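Local coordinates for methylglyoxal reductase (NADPH-dependent) (Candida albicans SC5314, PDB 6KWS), which probably reduces methylglyoxal, using NADPH as the source of hydride, at residues Lys208-Leu211 and Ser215-Ile218; Gly235-Val240 and Glu324-Asp329. The protein carries 1 engineered substitution. All coordinates share one frame; numbering follows the deposited sequence.

Both contacts lie on the C-terminal side of the fold and involve helix 323-337. Contact 2 is made by this helix itself, and contact 1 touches it through Leu211 and Ser215. Contact 1 is local and partly buried. It ties the loop after strand 196-198 to helix 216-222, with only three residues between its segments. Contact 2 is buried and long-range. It fastens helix 323-337 to the end of strand 234-239 in the main sheet. Weak bonds to one glutamate carboxylate and a small apolar touch make up contact 1. Contact 2 has one serine-to-aspartate hydrogen bond beside a tryptophan ring. Their centres are about 13 Å apart, and they meet directly where Ile218 CD1 packs on Val327 CG2, 4.2 Å away.

Contact 1: Lys208-Leu211 and Ser215-Ile218; sequences KQSL and SEII
The long loop after strand 196-198 turns back on helix 216-222, where Glu216 meets Ser210 and Leu211. Glu216 OE1 lies 3.1 Å from Leu211 N. The N-H is poorly aimed, at 124°, and the bond is weak. Ser210 OG makes a second weak bond to the same oxygen, at 3.5 Å. The Glu216 chain leaves with CG anti to the backbone N (chi1 171°), then bends at chi2 (75°). This bend places the carboxylate at the loop. Separately, Glu216 CB lies 3.6 Å from Leu211 O. The carboxylate is held more firmly from its own side of the contact. Asn219 ND2 bonds to OE1, and Lys223 NZ forms a salt bridge with OE2. The apolar part is small: one methyl of Leu211, CD1, sits 3.5 Å from Ser215 CB. Ser215 OG itself bonds to Gly199 O. Leu211 and Ser215 also touch helix 323-337, through Ile334 and Thr330. The side chain of Ser215 is about 4 Å from that of Phe12, which contacts NADPH in a cofactor-bound structure of this protein; none is bound here. The loop thus folds back on the helix that follows it, beside the cofactor site of a Rossmann-fold reductase.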
ATOM      1  N   LYS A 208       9.507 -12.708   9.029  1.00 72.62           N
ATOM      2  CA  LYS A 208      10.838 -12.584   9.542  1.00 77.65           C
ATOM      3  C   LYS A 208      10.769 -11.890  10.883  1.00 83.56           C
ATOM      4  O   LYS A 208       9.685 -11.597  11.433  1.00 85.52           O
ATOM      5  CB  LYS A 208      11.707 -11.803   8.559  1.00 75.23           C
ATOM      6  CG  LYS A 208      10.902 -10.746   7.811  1.00 84.40           C
ATOM      7  CD  LYS A 208      11.588 -10.227   6.558  1.00 87.70           C
ATOM      8  CE  LYS A 208      12.961  -9.670   6.869  1.00 87.63           C
ATOM      9  NZ  LYS A 208      13.778  -9.526   5.630  1.00 85.72           N
ATOM     10  N   GLN A 209      11.949 -11.567  11.366  1.00 77.86           N
ATOM     11  CA  GLN A 209      12.129 -11.032  12.695  1.00 81.50           C
ATOM     12  C   GLN A 209      11.745  -9.581  12.778  1.00 87.81           C
ATOM     13  O   GLN A 209      11.216  -9.129  13.792  1.00 79.98           O
ATOM     14  CB  GLN A 209      13.589 -11.161  13.041  1.00 78.93           C
ATOM     15  CG  GLN A 209      13.854 -11.193  14.501  1.00 74.73           C
ATOM     16  CD  GLN A 209      13.548 -12.601  14.952  1.00 82.06           C
ATOM     17  OE1 GLN A 209      13.267 -13.475  14.149  1.00 81.74           O
ATOM     18  NE2 GLN A 209      13.702 -12.829  16.249  1.00 80.42           N
ATOM     19  N   SER A 210      12.133  -8.842  11.753  1.00 92.14           N
ATOM     20  CA  SER A 210      11.809  -7.452  11.514  1.00 85.01           C
ATOM     21  C   SER A 210      10.941  -7.456  10.263  1.00 84.93           C
ATOM     22  O   SER A 210      11.372  -7.932   9.206  1.00 85.10           O
ATOM     23  CB  SER A 210      13.085  -6.638  11.308  1.00 82.95           C
ATOM     24  OG  SER A 210      12.847  -5.276  11.586  1.00 86.73           O
ATOM     25  N   LEU A 211       9.689  -7.040  10.406  1.00 75.44           N
ATOM     26  CA  LEU A 211       8.832  -6.876   9.239  1.00 77.20           C
ATOM     27  C   LEU A 211       9.373  -5.736   8.389  1.00 77.88           C
ATOM     28  O   LEU A 211       9.768  -4.681   8.905  1.00 78.89           O
ATOM     29  CB  LEU A 211       7.378  -6.603   9.647  1.00 69.07           C
ATOM     30  CG  LEU A 211       6.658  -7.537  10.639  1.00 62.90           C
ATOM     31  CD1 LEU A 211       5.159  -7.515  10.403  1.00 61.55           C
ATOM     32  CD2 LEU A 211       7.183  -8.960  10.572  1.00 68.06           C
ATOM     33  N   SER A 215       3.512  -2.901   9.312  1.00 59.35           N
ATOM     34  CA  SER A 215       3.171  -3.602  10.538  1.00 52.14           C
ATOM     35  C   SER A 215       4.330  -3.617  11.530  1.00 57.12           C
ATOM     36  O   SER A 215       4.121  -4.004  12.682  1.00 54.27           O
ATOM     37  CB  SER A 215       2.718  -5.034  10.211  1.00 55.23           C
ATOM     38  OG  SER A 215       1.356  -5.088   9.784  1.00 41.73           O
ATOM     39  N   GLU A 216       5.538  -3.190  11.119  1.00 59.71           N
ATOM     40  CA  GLU A 216       6.666  -3.057  12.040  1.00 57.80           C
ATOM     41  C   GLU A 216       6.385  -2.067  13.164  1.00 55.82           C
ATOM     42  O   GLU A 216       6.907  -2.245  14.269  1.00 56.66           O
ATOM     43  CB  GLU A 216       7.939  -2.657  11.290  1.00 58.52           C
ATOM     44  CG  GLU A 216       9.125  -2.295  12.199  1.00 69.52           C
ATOM     45  CD  GLU A 216       9.811  -3.546  12.854  1.00 78.87           C
ATOM     46  OE1 GLU A 216       9.541  -4.703  12.431  1.00 74.91           O
ATOM     47  OE2 GLU A 216      10.601  -3.359  13.812  1.00 72.66           O
ATOM     48  N   ILE A 217       5.569  -1.039  12.919  1.00 50.29           N
ATOM     49  CA  ILE A 217       5.054  -0.226  14.021  1.00 50.71           C
ATOM     50  C   ILE A 217       4.489  -1.124  15.118  1.00 51.05           C
ATOM     51  O   ILE A 217       4.829  -0.990  16.300  1.00 52.66           O
ATOM     52  CB  ILE A 217       4.003   0.764  13.490  1.00 49.99           C
ATOM     53  CG1 ILE A 217       4.618   1.545  12.334  1.00 47.97           C
ATOM     54  CG2 ILE A 217       3.512   1.683  14.586  1.00 43.07           C
ATOM     55  CD1 ILE A 217       3.731   2.585  11.761  1.00 46.32           C
ATOM     56  N   ILE A 218       3.641  -2.075  14.727  1.00 48.71           N
ATOM     57  CA  ILE A 218       3.074  -3.032  15.674  1.00 47.65           C
ATOM     58  C   ILE A 218       4.161  -3.951  16.221  1.00 53.84           C
ATOM     59  O   ILE A 218       4.260  -4.184  17.432  1.00 47.21           O
ATOM     60  CB  ILE A 218       1.949  -3.826  14.988  1.00 41.81           C
ATOM     61  CG1 ILE A 218       0.795  -2.868  14.663  1.00 42.72           C
ATOM     62  CG2 ILE A 218       1.494  -4.976  15.861  1.00 37.80           C
ATOM     63  CD1 ILE A 218      -0.241  -3.409  13.727  1.00 33.91           C
TER

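Contact 2: Gly235-Val240 and Glu324-Asp329; sequences GGWVDV and EQSVYD
Asp239 OD2 accepts a hydrogen bond from Ser326 OG at 2.7 Å. The serine meets this oxygen on its anti side, 17° out of the carboxylate plane. Asp239 CG is anti to the backbone N (chi1 -175°), which carries the carboxylate out from the strand to helix 323-337. The same side chain also caps a backbone N at the start of helix 240-252, so Asp239 is the N-cap of that helix. Its other oxygen, OD1, forms a salt bridge with Arg241 NE. Arg241 NH2 in turn binds Asp329 OD2. The two acids come no closer than 5.4 Å, between Asp239 OD2 and Asp329 OD2, and the shared arginine probably offsets their like charges.

Two residues back on the strand, Trp237 points to helix 323-337. Its CZ3 atom approaches Ser326 CB obliquely, at 3.6 Å. CH2 is next, 4.0 Å from the same Ser326 CB. The small serine therefore packs against the indole and bonds to the aspartate at once.

Strand 234-239 runs between strand 196-198, which is parallel to it, and antiparallel strand 260-269. Helix 323-337 rests on this part of the sheet through Ser326, which also touches Phe198, while Val327 packs on helix 270-280.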
ATOM      1  N   GLY A 235      -1.144   8.236  13.209  1.00 32.32           N
ATOM      2  CA  GLY A 235      -1.613   8.556  11.881  1.00 32.31           C
ATOM      3  C   GLY A 235      -2.894   7.808  11.584  1.00 34.26           C
ATOM      4  O   GLY A 235      -3.543   7.269  12.483  1.00 38.24           O
ATOM      5  N   GLY A 236      -3.268   7.832  10.318  1.00 30.71           N
ATOM      6  CA  GLY A 236      -4.313   6.964   9.867  1.00 27.26           C
ATOM      7  C   GLY A 236      -3.765   5.588   9.570  1.00 30.88           C
ATOM      8  O   GLY A 236      -2.584   5.408   9.284  1.00 32.61           O
ATOM      9  N   TRP A 237      -4.633   4.589   9.653  1.00 29.99           N
ATOM     10  CA  TRP A 237      -4.249   3.228   9.334  1.00 28.55           C
ATOM     11  C   TRP A 237      -5.391   2.608   8.547  1.00 31.61           C
ATOM     12  O   TRP A 237      -6.518   3.108   8.555  1.00 29.97           O
ATOM     13  CB  TRP A 237      -3.955   2.418  10.611  1.00 30.32           C
ATOM     14  CG  TRP A 237      -5.235   2.174  11.328  1.00 32.95           C
ATOM     15  CD1 TRP A 237      -5.876   3.020  12.190  1.00 31.50           C
ATOM     16  CD2 TRP A 237      -6.099   1.047  11.154  1.00 34.57           C
ATOM     17  NE1 TRP A 237      -7.082   2.476  12.578  1.00 29.04           N
ATOM     18  CE2 TRP A 237      -7.238   1.264  11.956  1.00 32.84           C
ATOM     19  CE3 TRP A 237      -6.014  -0.129  10.398  1.00 29.99           C
ATOM     20  CZ2 TRP A 237      -8.280   0.351  12.024  1.00 31.64           C
ATOM     21  CZ3 TRP A 237      -7.038  -1.032  10.475  1.00 32.41           C
ATOM     22  CH2 TRP A 237      -8.164  -0.789  11.283  1.00 32.41           C
ATOM     23  N   VAL A 238      -5.095   1.495   7.889  1.00 34.72           N
ATOM     24  CA  VAL A 238      -6.104   0.701   7.197  1.00 28.27           C
ATOM     25  C   VAL A 238      -5.543  -0.708   7.086  1.00 29.59           C
ATOM     26  O   VAL A 238      -4.328  -0.891   6.977  1.00 31.13           O
ATOM     27  CB  VAL A 238      -6.429   1.319   5.818  1.00 28.33           C
ATOM     28  CG1 VAL A 238      -5.169   1.382   4.993  1.00 32.71           C
ATOM     29  CG2 VAL A 238      -7.476   0.526   5.096  1.00 28.86           C
ATOM     30  N   ASP A 239      -6.419  -1.706   7.166  1.00 32.00           N
ATOM     31  CA  ASP A 239      -5.968  -3.091   7.084  1.00 29.69           C
ATOM     32  C   ASP A 239      -5.605  -3.450   5.645  1.00 32.36           C
ATOM     33  O   ASP A 239      -6.278  -3.033   4.695  1.00 30.25           O
ATOM     34  CB  ASP A 239      -7.049  -4.035   7.616  1.00 36.04           C
ATOM     35  CG  ASP A 239      -6.589  -5.491   7.683  1.00 35.43           C
ATOM     36  OD1 ASP A 239      -6.638  -6.211   6.650  1.00 34.01           O
ATOM     37  OD2 ASP A 239      -6.197  -5.923   8.784  1.00 37.73           O
ATOM     38  N   VAL A 240      -4.540  -4.250   5.501  1.00 31.31           N
ATOM     39  CA  VAL A 240      -3.982  -4.607   4.198  1.00 32.63           C
ATOM     40  C   VAL A 240      -4.993  -5.352   3.344  1.00 37.37           C
ATOM     41  O   VAL A 240      -4.997  -5.215   2.112  1.00 38.06           O
ATOM     42  CB  VAL A 240      -2.698  -5.442   4.382  1.00 32.96           C
ATOM     43  CG1 VAL A 240      -3.009  -6.715   5.130  1.00 31.23           C
ATOM     44  CG2 VAL A 240      -2.036  -5.754   3.035  1.00 28.93           C
ATOM     45  N   GLU A 324      -8.894  -3.239  16.382  1.00 34.14           N
ATOM     46  CA  GLU A 324      -8.660  -4.426  17.204  1.00 34.53           C
ATOM     47  C   GLU A 324      -8.505  -5.676  16.342  1.00 33.08           C
ATOM     48  O   GLU A 324      -7.588  -6.470  16.565  1.00 33.10           O
ATOM     49  CB  GLU A 324      -9.786  -4.606  18.236  1.00 36.57           C
ATOM     50  CG  GLU A 324      -9.738  -5.930  19.069  1.00 43.65           C
ATOM     51  CD  GLU A 324     -10.371  -7.148  18.358  1.00 51.47           C
ATOM     52  OE1 GLU A 324      -9.750  -8.247  18.373  1.00 48.63           O
ATOM     53  OE2 GLU A 324     -11.481  -7.001  17.774  1.00 51.26           O
ATOM     54  N   GLN A 325      -9.381  -5.878  15.358  1.00 28.33           N
ATOM     55  CA  GLN A 325      -9.214  -7.037  14.490  1.00 33.98           C
ATOM     56  C   GLN A 325      -7.870  -6.990  13.787  1.00 32.32           C
ATOM     57  O   GLN A 325      -7.109  -7.963  13.798  1.00 33.03           O
ATOM     58  CB  GLN A 325     -10.343  -7.111  13.463  1.00 33.85           C
ATOM     59  CG  GLN A 325     -11.685  -6.862  14.061  1.00 38.09           C
ATOM     60  CD  GLN A 325     -12.795  -6.924  13.051  1.00 41.22           C
ATOM     61  OE1 GLN A 325     -12.959  -6.012  12.232  1.00 45.32           O
ATOM     62  NE2 GLN A 325     -13.579  -7.996  13.102  1.00 42.45           N
ATOM     63  N   SER A 326      -7.559  -5.845  13.185  1.00 33.01           N
ATOM     64  CA  SER A 326      -6.348  -5.721  12.394  1.00 32.16           C
ATOM     65  C   SER A 326      -5.115  -5.941  13.257  1.00 32.90           C
ATOM     66  O   SER A 326      -4.210  -6.704  12.890  1.00 30.51           O
ATOM     67  CB  SER A 326      -6.320  -4.346  11.725  1.00 33.75           C
ATOM     68  OG  SER A 326      -5.337  -4.297  10.703  1.00 36.73           O
ATOM     69  N   VAL A 327      -5.068  -5.290  14.422  1.00 32.41           N
ATOM     70  CA  VAL A 327      -3.918  -5.457  15.308  1.00 33.88           C
ATOM     71  C   VAL A 327      -3.814  -6.896  15.781  1.00 32.35           C
ATOM     72  O   VAL A 327      -2.726  -7.489  15.769  1.00 33.03           O
ATOM     73  CB  VAL A 327      -4.003  -4.482  16.493  1.00 31.35           C
ATOM     74  CG1 VAL A 327      -2.954  -4.832  17.534  1.00 28.33           C
ATOM     75  CG2 VAL A 327      -3.811  -3.082  16.002  1.00 30.96           C
ATOM     76  N   TYR A 328      -4.948  -7.482  16.185  1.00 32.89           N
ATOM     77  CA  TYR A 328      -4.967  -8.851  16.697  1.00 34.31           C
ATOM     78  C   TYR A 328      -4.499  -9.833  15.644  1.00 37.43           C
ATOM     79  O   TYR A 328      -3.597 -10.645  15.896  1.00 39.89           O
ATOM     80  CB  TYR A 328      -6.374  -9.233  17.157  1.00 32.34           C
ATOM     81  CG  TYR A 328      -6.463 -10.639  17.692  1.00 41.32           C
ATOM     82  CD1 TYR A 328      -6.116 -10.917  19.009  1.00 43.74           C
ATOM     83  CD2 TYR A 328      -6.898 -11.692  16.889  1.00 40.42           C
ATOM     84  CE1 TYR A 328      -6.204 -12.194  19.511  1.00 44.72           C
ATOM     85  CE2 TYR A 328      -6.986 -12.974  17.385  1.00 43.68           C
ATOM     86  CZ  TYR A 328      -6.635 -13.222  18.700  1.00 48.51           C
ATOM     87  OH  TYR A 328      -6.713 -14.493  19.233  1.00 52.44           O
ATOM     88  N   ASP A 329      -5.108  -9.777  14.453  1.00 33.08           N
ATOM     89  CA  ASP A 329      -4.712 -10.684  13.388  1.00 33.32           C
ATOM     90  C   ASP A 329      -3.231 -10.560  13.089  1.00 34.19           C
ATOM     91  O   ASP A 329      -2.591 -11.549  12.725  1.00 41.58           O
ATOM     92  CB  ASP A 329      -5.519 -10.410  12.127  1.00 32.76           C
ATOM     93  CG  ASP A 329      -6.971 -10.765  12.271  1.00 36.41           C
ATOM     94  OD1 ASP A 329      -7.347 -11.416  13.270  1.00 44.94           O
ATOM     95  OD2 ASP A 329      -7.746 -10.397  11.365  1.00 43.14           O
TER